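Local coordinates for Mll3558 protein (Mesorhizobium loti, PDB 3RD6) that is of unknown function but belongs to the AHA1 (activator of Hsp90 ATPase homologue) family and adopts the Bet v 1-like helix-grip fold, at residues I6-T11 against G122-G127; I12-P17 against L141-A146. One frame throughout, in Å; residues are numbered along the deposited sequence.

Contacts 1 and 2 occupy successive parts of one long edge strand, 5-16, with their centres about 23 Å apart. Its first half, in contact 1, pairs antiparallel with the end of strand 113-125; its second half, in contact 2, faces the C-terminal helix 131-148, which follows that strand in the chain. The segments therefore alternate along the sequence: 6-11, 12-17, 122-127, 141-146. Together they join the N-terminal strand to the last strand and the last helix, closing the chain upon itself around the curved antiparallel sheet, as in the helix-grip fold. The second subunit also packs on contact 1, whereas no other chain of the assembly touches the segments of contact 2.

Contact 1. Residues I6-T11 against G122-G127; sequences IHSTFT and GAFFDG
The carbonyl oxygen of G122 is gripped from several directions: S8 N donates to G122 O at 3.3 Å, from a position tilted 23° from the carbonyl plane, H7 CA brings a weaker CA-H...O contact to G122 O at 3.4 Å, and Q121 NE2 of the second subunit adds a hydrogen bond. In the return bond G122 N gives to S8 O at 2.9 Å. A second pair of bonds joins I6 and F124, with I6 N to F124 O at 3.0 Å and F124 N to I6 O at 2.9 Å. This is regular antiparallel pairing, by which edge strand 5-16 is sewn to strand 113-125 in the sheet of the helix-grip fold. I6 with F124 and S8 with G122 are hydrogen-bonded pairs, with the non-hydrogen-bonded pair H7 and A123 between them. The side chains of I6, S8 and F124 share one face, where F124 and S8 also touch A131 of helix 131-148. In F124, chi1 of -48° sets CG beside the backbone N. The ring meets S8 through CE1, 3.5 Å from S8 OG, and the small S8 lets the F124 ring lie beside its hydroxyl. A CB on G122 would point to this same face of the sheet and come close to F124 CZ, which suits glycine. On the other face H7 CD2 packs obliquely against A123 CB at 4.1 Å. H7 NE2 is hydrogen-bonded to T104 OG1 of the second subunit, and the compact A123 packs on L102 of that subunit.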
loop_
_atom_site.group_PDB
_atom_site.type_symbol
_atom_site.label_atom_id
_atom_site.label_comp_id
_atom_site.label_asym_id
_atom_site.label_seq_id
_atom_site.Cartn_x
_atom_site.Cartn_y
_atom_site.Cartn_z
ATOM N N ILE A 6 -12.485 -7.007 -2.885
ATOM C CA ILE A 6 -12.981 -6.022 -3.838
ATOM C C ILE A 6 -11.841 -5.029 -4.093
ATOM O O ILE A 6 -11.196 -4.562 -3.148
ATOM C CB ILE A 6 -14.193 -5.242 -3.278
ATOM C CG1 ILE A 6 -15.365 -6.192 -3.033
ATOM C CG2 ILE A 6 -14.603 -4.146 -4.250
ATOM C CD1 ILE A 6 -16.611 -5.496 -2.522
ATOM N N HIS A 7 -11.572 -4.728 -5.361
ATOM C CA HIS A 7 -10.528 -3.774 -5.706
ATOM C C HIS A 7 -11.171 -2.611 -6.407
ATOM O O HIS A 7 -11.923 -2.798 -7.355
ATOM C CB HIS A 7 -9.493 -4.370 -6.660
ATOM C CG HIS A 7 -8.683 -5.472 -6.061
ATOM N ND1 HIS A 7 -9.021 -6.800 -6.194
ATOM C CD2 HIS A 7 -7.578 -5.442 -5.286
ATOM C CE1 HIS A 7 -8.159 -7.544 -5.527
ATOM N NE2 HIS A 7 -7.271 -6.744 -4.965
ATOM N N SER A 8 -10.866 -1.406 -5.945
ATOM C CA SER A 8 -11.405 -0.208 -6.558
ATOM C C SER A 8 -10.429 0.917 -6.327
ATOM O O SER A 8 -9.550 0.826 -5.489
ATOM C CB SER A 8 -12.763 0.150 -5.950
ATOM O OG SER A 8 -12.616 1.002 -4.819
ATOM N N THR A 9 -10.606 1.988 -7.076
ATOM C CA THR A 9 -9.752 3.145 -6.964
ATOM C C THR A 9 -10.678 4.321 -7.143
ATOM O O THR A 9 -11.657 4.234 -7.876
ATOM C CB THR A 9 -8.694 3.182 -8.097
ATOM O OG1 THR A 9 -7.895 1.989 -8.056
ATOM C CG2 THR A 9 -7.797 4.418 -7.970
ATOM N N PHE A 10 -10.385 5.415 -6.458
ATOM C CA PHE A 10 -11.187 6.618 -6.593
ATOM C C PHE A 10 -10.255 7.803 -6.501
ATOM O O PHE A 10 -9.146 7.696 -5.960
ATOM C CB PHE A 10 -12.293 6.681 -5.524
ATOM C CG PHE A 10 -11.800 6.860 -4.115
ATOM C CD1 PHE A 10 -11.350 8.092 -3.671
ATOM C CD2 PHE A 10 -11.819 5.806 -3.223
ATOM C CE1 PHE A 10 -10.926 8.275 -2.352
ATOM C CE2 PHE A 10 -11.398 5.982 -1.911
ATOM C CZ PHE A 10 -10.953 7.216 -1.481
ATOM N N THR A 11 -10.690 8.929 -7.050
ATOM C CA THR A 11 -9.873 10.134 -7.033
ATOM C C THR A 11 -10.695 11.353 -6.637
ATOM O O THR A 11 -11.868 11.458 -6.973
ATOM C CB THR A 11 -9.223 10.335 -8.401
ATOM O OG1 THR A 11 -8.736 9.065 -8.863
ATOM C CG2 THR A 11 -8.042 11.287 -8.303
ATOM N N GLY A 122 -7.681 0.796 -3.217
ATOM C CA GLY A 122 -7.923 -0.073 -2.090
ATOM C C GLY A 122 -8.369 -1.489 -2.359
ATOM O O GLY A 122 -8.811 -1.858 -3.443
ATOM N N ALA A 123 -8.231 -2.292 -1.323
ATOM C CA ALA A 123 -8.627 -3.682 -1.342
ATOM C C ALA A 123 -9.523 -3.862 -0.111
ATOM O O ALA A 123 -9.043 -3.826 1.025
ATOM C CB ALA A 123 -7.381 -4.577 -1.256
ATOM N N PHE A 124 -10.822 -4.038 -0.342
ATOM C CA PHE A 124 -11.781 -4.198 0.750
ATOM C C PHE A 124 -12.057 -5.672 0.984
ATOM O O PHE A 124 -12.383 -6.413 0.055
ATOM C CB PHE A 124 -13.051 -3.395 0.437
ATOM C CG PHE A 124 -12.756 -1.983 -0.004
ATOM C CD1 PHE A 124 -12.386 -1.721 -1.323
ATOM C CD2 PHE A 124 -12.737 -0.931 0.920
ATOM C CE1 PHE A 124 -11.997 -0.442 -1.715
ATOM C CE2 PHE A 124 -12.346 0.352 0.529
ATOM C CZ PHE A 124 -11.973 0.593 -0.795
ATOM N N PHE A 125 -11.943 -6.072 2.248
ATOM C CA PHE A 125 -12.075 -7.461 2.643
ATOM C C PHE A 125 -13.390 -8.095 3.026
ATOM O O PHE A 125 -14.225 -7.519 3.716
ATOM C CB PHE A 125 -11.052 -7.764 3.746
ATOM C CG PHE A 125 -9.643 -7.395 3.366
ATOM C CD1 PHE A 125 -9.105 -7.809 2.152
ATOM C CD2 PHE A 125 -8.869 -6.606 4.198
ATOM C CE1 PHE A 125 -7.828 -7.438 1.784
ATOM C CE2 PHE A 125 -7.584 -6.233 3.829
ATOM C CZ PHE A 125 -7.067 -6.649 2.622
ATOM N N ASP A 126 -13.512 -9.330 2.553
ATOM C CA ASP A 126 -14.626 -10.227 2.784
ATOM C C ASP A 126 -15.989 -9.600 2.971
ATOM O O ASP A 126 -16.361 -9.199 4.073
ATOM C CB ASP A 126 -14.279 -11.141 3.963
ATOM C CG ASP A 126 -12.993 -11.916 3.722
ATOM O OD1 ASP A 126 -12.807 -12.393 2.581
ATOM O OD2 ASP A 126 -12.168 -12.052 4.654
ATOM N N GLY A 127 -16.736 -9.551 1.870
ATOM C CA GLY A 127 -18.069 -8.983 1.879
ATOM C C GLY A 127 -18.010 -7.475 1.921
ATOM O O GLY A 127 -18.495 -6.790 1.020
#

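Contact 2. Residues I12-P17 against L141-A146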
loop_
_atom_site.group_PDB
_atom_site.type_symbol
_atom_site.label_atom_id
_atom_site.label_comp_id
_atom_site.label_asym_id
_atom_site.label_seq_id
_atom_site.Cartn_x
_atom_site.Cartn_y
_atom_site.Cartn_z
ATOM N N ILE A 12 -10.070 12.264 -5.905
ATOM C CA ILE A 12 -10.737 13.464 -5.436
ATOM C C ILE A 12 -9.880 14.700 -5.689
ATOM O O ILE A 12 -8.787 14.823 -5.149
ATOM C CB ILE A 12 -11.026 13.358 -3.924
ATOM C CG1 ILE A 12 -11.839 12.092 -3.648
ATOM C CG2 ILE A 12 -11.766 14.586 -3.442
ATOM C CD1 ILE A 12 -11.985 11.764 -2.180
ATOM N N GLU A 13 -10.370 15.605 -6.528
ATOM C CA GLU A 13 -9.642 16.835 -6.811
ATOM C C GLU A 13 -10.251 17.938 -5.971
ATOM O O GLU A 13 -11.469 17.994 -5.780
ATOM C CB GLU A 13 -9.732 17.215 -8.288
ATOM C CG GLU A 13 -8.968 16.296 -9.216
ATOM C CD GLU A 13 -9.873 15.554 -10.187
ATOM O OE1 GLU A 13 -10.798 14.845 -9.723
ATOM O OE2 GLU A 13 -9.656 15.678 -11.413
ATOM N N ARG A 14 -9.396 18.800 -5.445
ATOM C CA ARG A 14 -9.855 19.899 -4.616
ATOM C C ARG A 14 -8.754 20.939 -4.549
ATOM O O ARG A 14 -7.648 20.653 -4.090
ATOM C CB ARG A 14 -10.190 19.406 -3.207
ATOM C CG ARG A 14 -10.971 20.422 -2.403
ATOM C CD ARG A 14 -11.365 19.889 -1.042
ATOM N NE ARG A 14 -12.575 20.536 -0.537
ATOM C CZ ARG A 14 -12.727 21.849 -0.400
ATOM N NH1 ARG A 14 -11.741 22.672 -0.733
ATOM N NH2 ARG A 14 -13.870 22.335 0.070
ATOM N N THR A 15 -9.059 22.149 -5.007
ATOM C CA THR A 15 -8.076 23.216 -5.006
ATOM C C THR A 15 -8.158 24.076 -3.761
ATOM O O THR A 15 -9.220 24.210 -3.150
ATOM C CB THR A 15 -8.240 24.105 -6.232
ATOM O OG1 THR A 15 -8.239 23.290 -7.411
ATOM C CG2 THR A 15 -7.107 25.120 -6.306
ATOM N N TYR A 16 -7.021 24.653 -3.396
ATOM C CA TYR A 16 -6.927 25.497 -2.216
ATOM C C TYR A 16 -6.271 26.808 -2.598
ATOM O O TYR A 16 -5.381 26.832 -3.446
ATOM C CB TYR A 16 -6.093 24.799 -1.136
ATOM C CG TYR A 16 -6.697 23.502 -0.657
ATOM C CD1 TYR A 16 -7.683 23.495 0.323
ATOM C CD2 TYR A 16 -6.316 22.282 -1.219
ATOM C CE1 TYR A 16 -8.277 22.305 0.736
ATOM C CE2 TYR A 16 -6.909 21.085 -0.814
ATOM C CZ TYR A 16 -7.885 21.106 0.162
ATOM O OH TYR A 16 -8.475 19.937 0.568
ATOM N N PRO A 17 -6.695 27.915 -1.973
ATOM C CA PRO A 17 -6.128 29.229 -2.264
ATOM C C PRO A 17 -4.687 29.286 -1.759
ATOM O O PRO A 17 -3.913 30.164 -2.145
ATOM C CB PRO A 17 -7.045 30.163 -1.502
ATOM C CG PRO A 17 -7.366 29.366 -0.283
ATOM C CD PRO A 17 -7.659 27.995 -0.864
ATOM N N LEU A 141 -12.854 14.938 4.993
ATOM C CA LEU A 141 -11.611 15.304 5.643
ATOM C C LEU A 141 -10.863 16.359 4.829
ATOM O O LEU A 141 -10.210 17.229 5.383
ATOM C CB LEU A 141 -10.740 14.053 5.845
ATOM C CG LEU A 141 -11.240 13.100 6.936
ATOM C CD1 LEU A 141 -10.669 11.718 6.712
ATOM C CD2 LEU A 141 -10.856 13.628 8.315
ATOM N N LEU A 142 -10.962 16.272 3.508
ATOM C CA LEU A 142 -10.299 17.231 2.631
ATOM C C LEU A 142 -11.030 18.558 2.701
ATOM O O LEU A 142 -10.415 19.625 2.618
ATOM C CB LEU A 142 -10.282 16.744 1.177
ATOM C CG LEU A 142 -9.301 15.636 0.806
ATOM C CD1 LEU A 142 -9.529 15.266 -0.646
ATOM C CD2 LEU A 142 -7.859 16.097 1.040
ATOM N N GLU A 143 -12.350 18.485 2.846
ATOM C CA GLU A 143 -13.171 19.682 2.964
ATOM C C GLU A 143 -12.773 20.313 4.307
ATOM O O GLU A 143 -12.589 21.530 4.397
ATOM C CB GLU A 143 -14.659 19.300 2.949
ATOM C CG GLU A 143 -15.593 20.361 2.368
ATOM C CD GLU A 143 -16.139 21.314 3.414
ATOM O OE1 GLU A 143 -16.924 22.211 3.048
ATOM O OE2 GLU A 143 -15.792 21.163 4.605
ATOM N N ALA A 144 -12.611 19.472 5.331
ATOM C CA ALA A 144 -12.206 19.924 6.661
ATOM C C ALA A 144 -10.826 20.570 6.601
ATOM O O ALA A 144 -10.584 21.575 7.263
ATOM C CB ALA A 144 -12.187 18.757 7.621
ATOM N N LEU A 145 -9.921 19.978 5.820
ATOM C CA LEU A 145 -8.574 20.523 5.658
ATOM C C LEU A 145 -8.701 21.963 5.173
ATOM O O LEU A 145 -8.013 22.864 5.668
ATOM C CB LEU A 145 -7.781 19.714 4.630
ATOM C CG LEU A 145 -6.447 20.315 4.149
ATOM C CD1 LEU A 145 -5.488 20.524 5.301
ATOM C CD2 LEU A 145 -5.835 19.388 3.123
ATOM N N ALA A 146 -9.597 22.162 4.205
ATOM C CA ALA A 146 -9.853 23.474 3.623
ATOM C C ALA A 146 -9.976 24.541 4.705
ATOM O O ALA A 146 -9.287 25.569 4.663
ATOM C CB ALA A 146 -11.117 23.431 2.773
#
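In the helix-grip fold the long C-terminal helix lies against the sheet, and here L141-A146 of helix 131-148 runs almost parallel to strand segment 12-16, their axes approaching to 9.8 Å and 3° from parallel. The one hydrogen bond across the contact is made by a side chain: Y16 OH donates to the backbone O of L142 at 2.8 Å. It comes from above the carbonyl plane, and the helical donor A146 N reaches the same oxygen from the opposite face, so that L142 O is held on two sides. Tyrosine suits this place because its ring spans the space between strand and helix and ends in a donor. Its chi1 of -62° sets CG beside the backbone N; the ring meets the helix at its edge. There Y16 CE1 lies 3.7 Å from A146 CB, where the small alanine allows the ring to lie close. L145 crosses the tyrosine at about a right angle, its CD2 3.7 Å from Y16 OH. A phenylalanine in place of Y16 would probably leave L142 O with its helical bond to A146 N but without its tie to the strand. Earlier in the strand, I12 CG2 meets L142 CD1 at 3.6 Å, an apolar contact of two branched side chains. R14 is partly exposed, its chain extended from CG to NE, with CD 4.0 Å from L142 CB. L142 O and A146 CB lie over one face of its guanidinium, and its NH2 packs against E143 CG, with E143 OE1 4.3 Å from R14 NH2, beyond salt-bridge distance.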